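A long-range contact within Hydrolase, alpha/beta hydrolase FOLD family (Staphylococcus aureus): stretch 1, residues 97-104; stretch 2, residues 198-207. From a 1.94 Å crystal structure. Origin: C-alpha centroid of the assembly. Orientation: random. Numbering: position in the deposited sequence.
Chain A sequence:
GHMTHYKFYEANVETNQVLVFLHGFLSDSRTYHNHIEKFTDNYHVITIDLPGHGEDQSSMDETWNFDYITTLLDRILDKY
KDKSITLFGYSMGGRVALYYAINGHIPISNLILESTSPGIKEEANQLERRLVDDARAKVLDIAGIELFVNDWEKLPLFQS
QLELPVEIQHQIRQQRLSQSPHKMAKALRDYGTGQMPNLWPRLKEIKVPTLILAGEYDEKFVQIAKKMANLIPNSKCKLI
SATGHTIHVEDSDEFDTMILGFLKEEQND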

ATOM      1  N   ALA A  97       5.530  -2.934   1.198  1.00 18.74           N
ATOM      2  CA  ALA A  97       5.649  -3.367   2.588  1.00 19.78           C
ATOM      3  C   ALA A  97       6.128  -4.807   2.670  1.00 20.73           C
ATOM      4  O   ALA A  97       6.939  -5.164   3.535  1.00 22.55           O
ATOM      5  CB  ALA A  97       4.324  -3.179   3.356  1.00 19.90           C
ATOM      6  N   LEU A  98       5.659  -5.655   1.758  1.00 21.23           N
ATOM      7  CA  LEU A  98       6.166  -7.043   1.738  1.00 21.60           C
ATOM      8  C   LEU A  98       7.653  -7.075   1.394  1.00 22.09           C
ATOM      9  O   LEU A  98       8.437  -7.762   2.053  1.00 22.30           O
ATOM     10  CB  LEU A  98       5.384  -7.875   0.707  1.00 21.57           C
ATOM     11  CG  LEU A  98       4.064  -8.467   1.215  1.00 22.63           C
ATOM     12  CD1 LEU A  98       3.230  -8.974   0.036  1.00 23.22           C
ATOM     13  CD2 LEU A  98       4.323  -9.591   2.162  1.00 20.86           C
ATOM     14  N   TYR A  99       8.052  -6.295   0.381  1.00 21.58           N
ATOM     15  CA  TYR A  99       9.454  -6.239  -0.014  1.00 22.56           C
ATOM     16  C   TYR A  99      10.281  -5.763   1.157  1.00 22.65           C
ATOM     17  O   TYR A  99      11.379  -6.305   1.440  1.00 23.93           O
ATOM     18  CB  TYR A  99       9.664  -5.340  -1.246  1.00 22.52           C
ATOM     19  CG  TYR A  99      11.070  -5.439  -1.795  1.00 23.16           C
ATOM     20  CD1 TYR A  99      11.379  -6.355  -2.787  1.00 22.00           C
ATOM     21  CD2 TYR A  99      12.094  -4.636  -1.295  1.00 24.44           C
ATOM     22  CE1 TYR A  99      12.678  -6.472  -3.301  1.00 26.72           C
ATOM     23  CE2 TYR A  99      13.415  -4.747  -1.797  1.00 25.88           C
ATOM     24  CZ  TYR A  99      13.687  -5.671  -2.795  1.00 26.05           C
ATOM     25  OH  TYR A  99      14.961  -5.797  -3.304  1.00 28.74           O
ATOM     26  N   TYR A 100       9.755  -4.772   1.865  1.00 21.42           N
ATOM     27  CA  TYR A 100      10.477  -4.207   2.964  1.00 21.43           C
ATOM     28  C   TYR A 100      10.569  -5.167   4.143  1.00 21.18           C
ATOM     29  O   TYR A 100      11.611  -5.236   4.777  1.00 21.32           O
ATOM     30  CB  TYR A 100       9.907  -2.863   3.432  1.00 20.56           C
ATOM     31  CG  TYR A 100      10.915  -2.143   4.287  1.00 23.12           C
ATOM     32  CD1 TYR A 100      11.894  -1.327   3.705  1.00 23.80           C
ATOM     33  CD2 TYR A 100      10.939  -2.321   5.679  1.00 24.74           C
ATOM     34  CE1 TYR A 100      12.839  -0.682   4.500  1.00 23.70           C
ATOM     35  CE2 TYR A 100      11.856  -1.688   6.464  1.00 25.26           C
ATOM     36  CZ  TYR A 100      12.819  -0.872   5.863  1.00 26.00           C
ATOM     37  OH  TYR A 100      13.743  -0.247   6.656  1.00 27.67           O
ATOM     38  N   ALA A 101       9.491  -5.893   4.429  1.00 20.71           N
ATOM     39  CA  ALA A 101       9.503  -6.901   5.505  1.00 21.93           C
ATOM     40  C   ALA A 101      10.579  -7.942   5.275  1.00 22.90           C
ATOM     41  O   ALA A 101      11.128  -8.479   6.231  1.00 22.41           O
ATOM     42  CB  ALA A 101       8.127  -7.591   5.653  1.00 21.08           C
ATOM     43  N   ILE A 102      10.845  -8.246   3.999  1.00 23.01           N
ATOM     44  CA  ILE A 102      11.818  -9.274   3.616  1.00 23.47           C
ATOM     45  C   ILE A 102      13.246  -8.733   3.450  1.00 24.51           C
ATOM     46  O   ILE A 102      14.217  -9.410   3.792  1.00 24.86           O
ATOM     47  CB  ILE A 102      11.370  -9.940   2.287  1.00 23.53           C
ATOM     48  CG1 ILE A 102      10.064 -10.712   2.507  1.00 24.38           C
ATOM     49  CG2 ILE A 102      12.460 -10.855   1.706  1.00 22.96           C
ATOM     50  CD1 ILE A 102       9.274 -11.004   1.225  1.00 22.76           C
ATOM     51  N   ASN A 103      13.362  -7.516   2.924  1.00 23.09           N
ATOM     52  CA  ASN A 103      14.646  -6.985   2.488  1.00 24.58           C
ATOM     53  C   ASN A 103      15.063  -5.712   3.177  1.00 24.77           C
ATOM     54  O   ASN A 103      16.207  -5.286   3.016  1.00 26.15           O
ATOM     55  CB  ASN A 103      14.617  -6.728   0.984  1.00 24.63           C
ATOM     56  CG  ASN A 103      14.475  -8.004   0.190  1.00 25.38           C
ATOM     57  OD1 ASN A 103      15.356  -8.846   0.203  1.00 28.60           O
ATOM     58  ND2 ASN A 103      13.361  -8.149  -0.501  1.00 25.80           N
ATOM     59  N   GLY A 104      14.151  -5.105   3.942  1.00 24.05           N
ATOM     60  CA  GLY A 104      14.443  -3.828   4.615  1.00 24.25           C
ATOM     61  C   GLY A 104      15.537  -3.901   5.664  1.00 25.37           C
ATOM     62  O   GLY A 104      15.822  -4.965   6.233  1.00 25.98           O
ATOM     63  N   ASN A 198       9.273 -11.930  -7.677  1.00 28.80           N
ATOM     64  CA  ASN A 198       8.296 -12.864  -7.119  1.00 29.11           C
ATOM     65  C   ASN A 198       8.655 -13.148  -5.656  1.00 28.51           C
ATOM     66  O   ASN A 198       9.560 -13.947  -5.376  1.00 29.05           O
ATOM     67  CB  ASN A 198       8.315 -14.166  -7.937  1.00 29.91           C
ATOM     68  CG  ASN A 198       7.601 -15.312  -7.243  1.00 30.24           C
ATOM     69  OD1 ASN A 198       6.708 -15.098  -6.430  1.00 29.99           O
ATOM     70  ND2 ASN A 198       7.984 -16.538  -7.581  1.00 31.99           N
ATOM     71  N   LEU A 199       7.937 -12.516  -4.732  1.00 27.63           N
ATOM     72  CA  LEU A 199       8.247 -12.650  -3.291  1.00 26.63           C
ATOM     73  C   LEU A 199       7.530 -13.827  -2.626  1.00 27.04           C
ATOM     74  O   LEU A 199       7.658 -14.047  -1.408  1.00 26.96           O
ATOM     75  CB  LEU A 199       7.951 -11.344  -2.547  1.00 26.09           C
ATOM     76  CG  LEU A 199       8.748 -10.105  -2.967  1.00 26.13           C
ATOM     77  CD1 LEU A 199       8.283  -8.920  -2.122  1.00 27.55           C
ATOM     78  CD2 LEU A 199      10.245 -10.314  -2.805  1.00 26.64           C
ATOM     79  N   TRP A 200       6.779 -14.583  -3.427  1.00 26.37           N
ATOM     80  CA  TRP A 200       6.029 -15.734  -2.929  1.00 26.19           C
ATOM     81  C   TRP A 200       6.908 -16.715  -2.130  1.00 27.31           C
ATOM     82  O   TRP A 200       6.541 -17.089  -1.023  1.00 27.73           O
ATOM     83  CB  TRP A 200       5.284 -16.439  -4.076  1.00 26.48           C
ATOM     84  CG  TRP A 200       4.027 -15.706  -4.474  1.00 23.84           C
ATOM     85  CD1 TRP A 200       3.873 -14.858  -5.538  1.00 23.44           C
ATOM     86  CD2 TRP A 200       2.762 -15.730  -3.792  1.00 24.54           C
ATOM     87  NE1 TRP A 200       2.581 -14.377  -5.578  1.00 25.11           N
ATOM     88  CE2 TRP A 200       1.881 -14.889  -4.514  1.00 25.38           C
ATOM     89  CE3 TRP A 200       2.288 -16.374  -2.639  1.00 23.95           C
ATOM     90  CZ2 TRP A 200       0.550 -14.681  -4.121  1.00 24.60           C
ATOM     91  CZ3 TRP A 200       0.966 -16.163  -2.251  1.00 24.86           C
ATOM     92  CH2 TRP A 200       0.115 -15.338  -2.993  1.00 24.73           C
ATOM     93  N   PRO A 201       8.084 -17.108  -2.672  1.00 28.14           N
ATOM     94  CA  PRO A 201       8.946 -18.048  -1.935  1.00 29.25           C
ATOM     95  C   PRO A 201       9.702 -17.452  -0.726  1.00 28.64           C
ATOM     96  O   PRO A 201      10.291 -18.198   0.043  1.00 29.51           O
ATOM     97  CB  PRO A 201       9.921 -18.553  -3.003  1.00 30.15           C
ATOM     98  CG  PRO A 201       9.968 -17.487  -4.020  1.00 30.22           C
ATOM     99  CD  PRO A 201       8.631 -16.799  -4.011  1.00 28.59           C
ATOM    100  N   ARG A 202       9.646 -16.132  -0.553  1.00 28.09           N
ATOM    101  CA  ARG A 202      10.296 -15.450   0.576  1.00 27.87           C
ATOM    102  C   ARG A 202       9.299 -15.054   1.673  1.00 26.66           C
ATOM    103  O   ARG A 202       9.695 -14.517   2.687  1.00 26.46           O
ATOM    104  CB  ARG A 202      11.079 -14.210   0.088  1.00 27.95           C
ATOM    105  CG  ARG A 202      12.366 -14.524  -0.724  1.00 31.75           C
ATOM    106  CD  ARG A 202      13.475 -13.489  -0.420  1.00 35.91           C
ATOM    107  NE  ARG A 202      14.635 -13.583  -1.308  1.00 39.52           N
ATOM    108  CZ  ARG A 202      15.686 -14.385  -1.118  1.00 42.13           C
ATOM    109  NH1 ARG A 202      16.685 -14.382  -1.998  1.00 44.02           N
ATOM    110  NH2 ARG A 202      15.751 -15.196  -0.055  1.00 43.10           N
ATOM    111  N   LEU A 203       8.001 -15.306   1.465  1.00 25.94           N
ATOM    112  CA  LEU A 203       6.975 -14.993   2.489  1.00 24.66           C
ATOM    113  C   LEU A 203       7.207 -15.693   3.822  1.00 25.50           C
ATOM    114  O   LEU A 203       6.890 -15.136   4.884  1.00 24.99           O
ATOM    115  CB  LEU A 203       5.561 -15.343   1.993  1.00 23.87           C
ATOM    116  CG  LEU A 203       5.015 -14.497   0.841  1.00 24.69           C
ATOM    117  CD1 LEU A 203       3.572 -14.905   0.550  1.00 22.89           C
ATOM    118  CD2 LEU A 203       5.145 -12.977   1.144  1.00 21.40           C
ATOM    119  N   LYS A 204       7.729 -16.920   3.759  1.00 25.83           N
ATOM    120  CA  LYS A 204       8.051 -17.687   4.949  1.00 27.16           C
ATOM    121  C   LYS A 204       9.165 -17.050   5.784  1.00 26.88           C
ATOM    122  O   LYS A 204       9.318 -17.378   6.947  1.00 27.43           O
ATOM    123  CB  LYS A 204       8.392 -19.156   4.618  1.00 28.99           C
ATOM    124  CG  LYS A 204       9.600 -19.362   3.734  1.00 30.53           C
ATOM    125  CD  LYS A 204       9.753 -20.844   3.423  1.00 34.58           C
ATOM    126  CE  LYS A 204      10.333 -21.066   2.060  1.00 38.50           C
ATOM    127  NZ  LYS A 204      11.712 -20.524   1.961  1.00 43.75           N
ATOM    128  N   GLU A 205       9.907 -16.115   5.196  1.00 25.59           N
ATOM    129  CA  GLU A 205      10.963 -15.431   5.916  1.00 25.62           C
ATOM    130  C   GLU A 205      10.396 -14.372   6.840  1.00 24.95           C
ATOM    131  O   GLU A 205      11.074 -13.923   7.734  1.00 25.38           O
ATOM    132  CB  GLU A 205      11.930 -14.765   4.944  1.00 25.19           C
ATOM    133  CG  GLU A 205      12.425 -15.686   3.839  1.00 26.39           C
ATOM    134  CD  GLU A 205      13.572 -15.064   3.077  1.00 27.16           C
ATOM    135  OE1 GLU A 205      14.041 -15.675   2.101  1.00 29.39           O
ATOM    136  OE2 GLU A 205      13.987 -13.947   3.449  1.00 28.20           O
ATOM    137  N   ILE A 206       9.155 -13.964   6.620  1.00 24.17           N
ATOM    138  CA  ILE A 206       8.560 -12.870   7.393  1.00 24.34           C
ATOM    139  C   ILE A 206       8.091 -13.452   8.715  1.00 25.05           C
ATOM    140  O   ILE A 206       7.109 -14.157   8.739  1.00 25.50           O
ATOM    141  CB  ILE A 206       7.352 -12.230   6.621  1.00 22.11           C
ATOM    142  CG1 ILE A 206       7.819 -11.617   5.304  1.00 23.13           C
ATOM    143  CG2 ILE A 206       6.633 -11.159   7.483  1.00 21.85           C
ATOM    144  CD1 ILE A 206       6.669 -11.088   4.487  1.00 19.00           C
ATOM    145  N   LYS A 207       8.791 -13.161   9.810  1.00 26.79           N
ATOM    146  CA  LYS A 207       8.478 -13.792  11.091  1.00 28.56           C
ATOM    147  C   LYS A 207       7.601 -12.949  12.021  1.00 28.64           C
ATOM    148  O   LYS A 207       7.147 -13.454  13.045  1.00 29.88           O
ATOM    149  CB  LYS A 207       9.756 -14.180  11.853  1.00 30.90           C
ATOM    150  CG  LYS A 207      10.843 -14.872  11.044  1.00 33.82           C
ATOM    151  CD  LYS A 207      10.365 -16.148  10.379  1.00 36.50           C
ATOM    152  CE  LYS A 207      11.538 -16.801   9.667  1.00 39.88           C
ATOM    153  NZ  LYS A 207      11.105 -17.905   8.774  1.00 42.07           N
TER
HETATM  154  O   HOH W   1      12.070 -11.080   6.767  1.00 28.13           O

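Ile 102 sits at the centre of this contact and loses more surface to the other stretch than any other residue here. Its CA-to-CB bond points toward the second stretch, and with chi1 m and chi2 t the side chain reaches two separate partners: CD1 lies 4.0 Å from CB of Leu 199, while CG1 packs 3.7 Å from CG1 of Ile 206. One helical turn earlier, Leu 98 extends the same apolar surface. Its CD2 touches CD2 of Leu 203 and CD1 of Ile 206, each at 3.6 Å; these are apolar methyl contacts at van der Waals distance. Ala 101 also points toward the second stretch, and its small CB meets Ile 206 CD1 at 4.0 Å.

Leu 199 answers from the second stretch. Its CD1 comes within 3.6 Å of Tyr 99 CA, packing against the helix backbone itself as well as against Tyr 99 CB, 3.9 Å away, although the Tyr 99 CA-to-CB bond points away overall.

The CA atoms of Ile 102 and Ile 206 are 6.1 Å apart, those of Tyr 99 and Leu 199 7.3 Å. No direct hydrogen bond crosses the contact. Each segment satisfies much of its own backbone, the helix through bonds such as Ala 101 N to Ala 97 O (2.8 Å), the second stretch through short turns such as Arg 202 N to Leu 199 O (3.0 Å).

At the edge, Ile 102 CG2 rests 3.5 Å from the aliphatic CD of Arg 202 and 3.9 Å from Glu 205 OE2. Arg 202 NH2 forms a salt bridge with Glu 205 OE1 at 2.8 Å, so these charges pair within the second stretch. One water supplies the polar link, donating to Ala 101 O at 2.8 Å and to Glu 205 O at 3.2 Å. The rule is economical: side chains supply apolar packing, and water joins two backbone carbonyls.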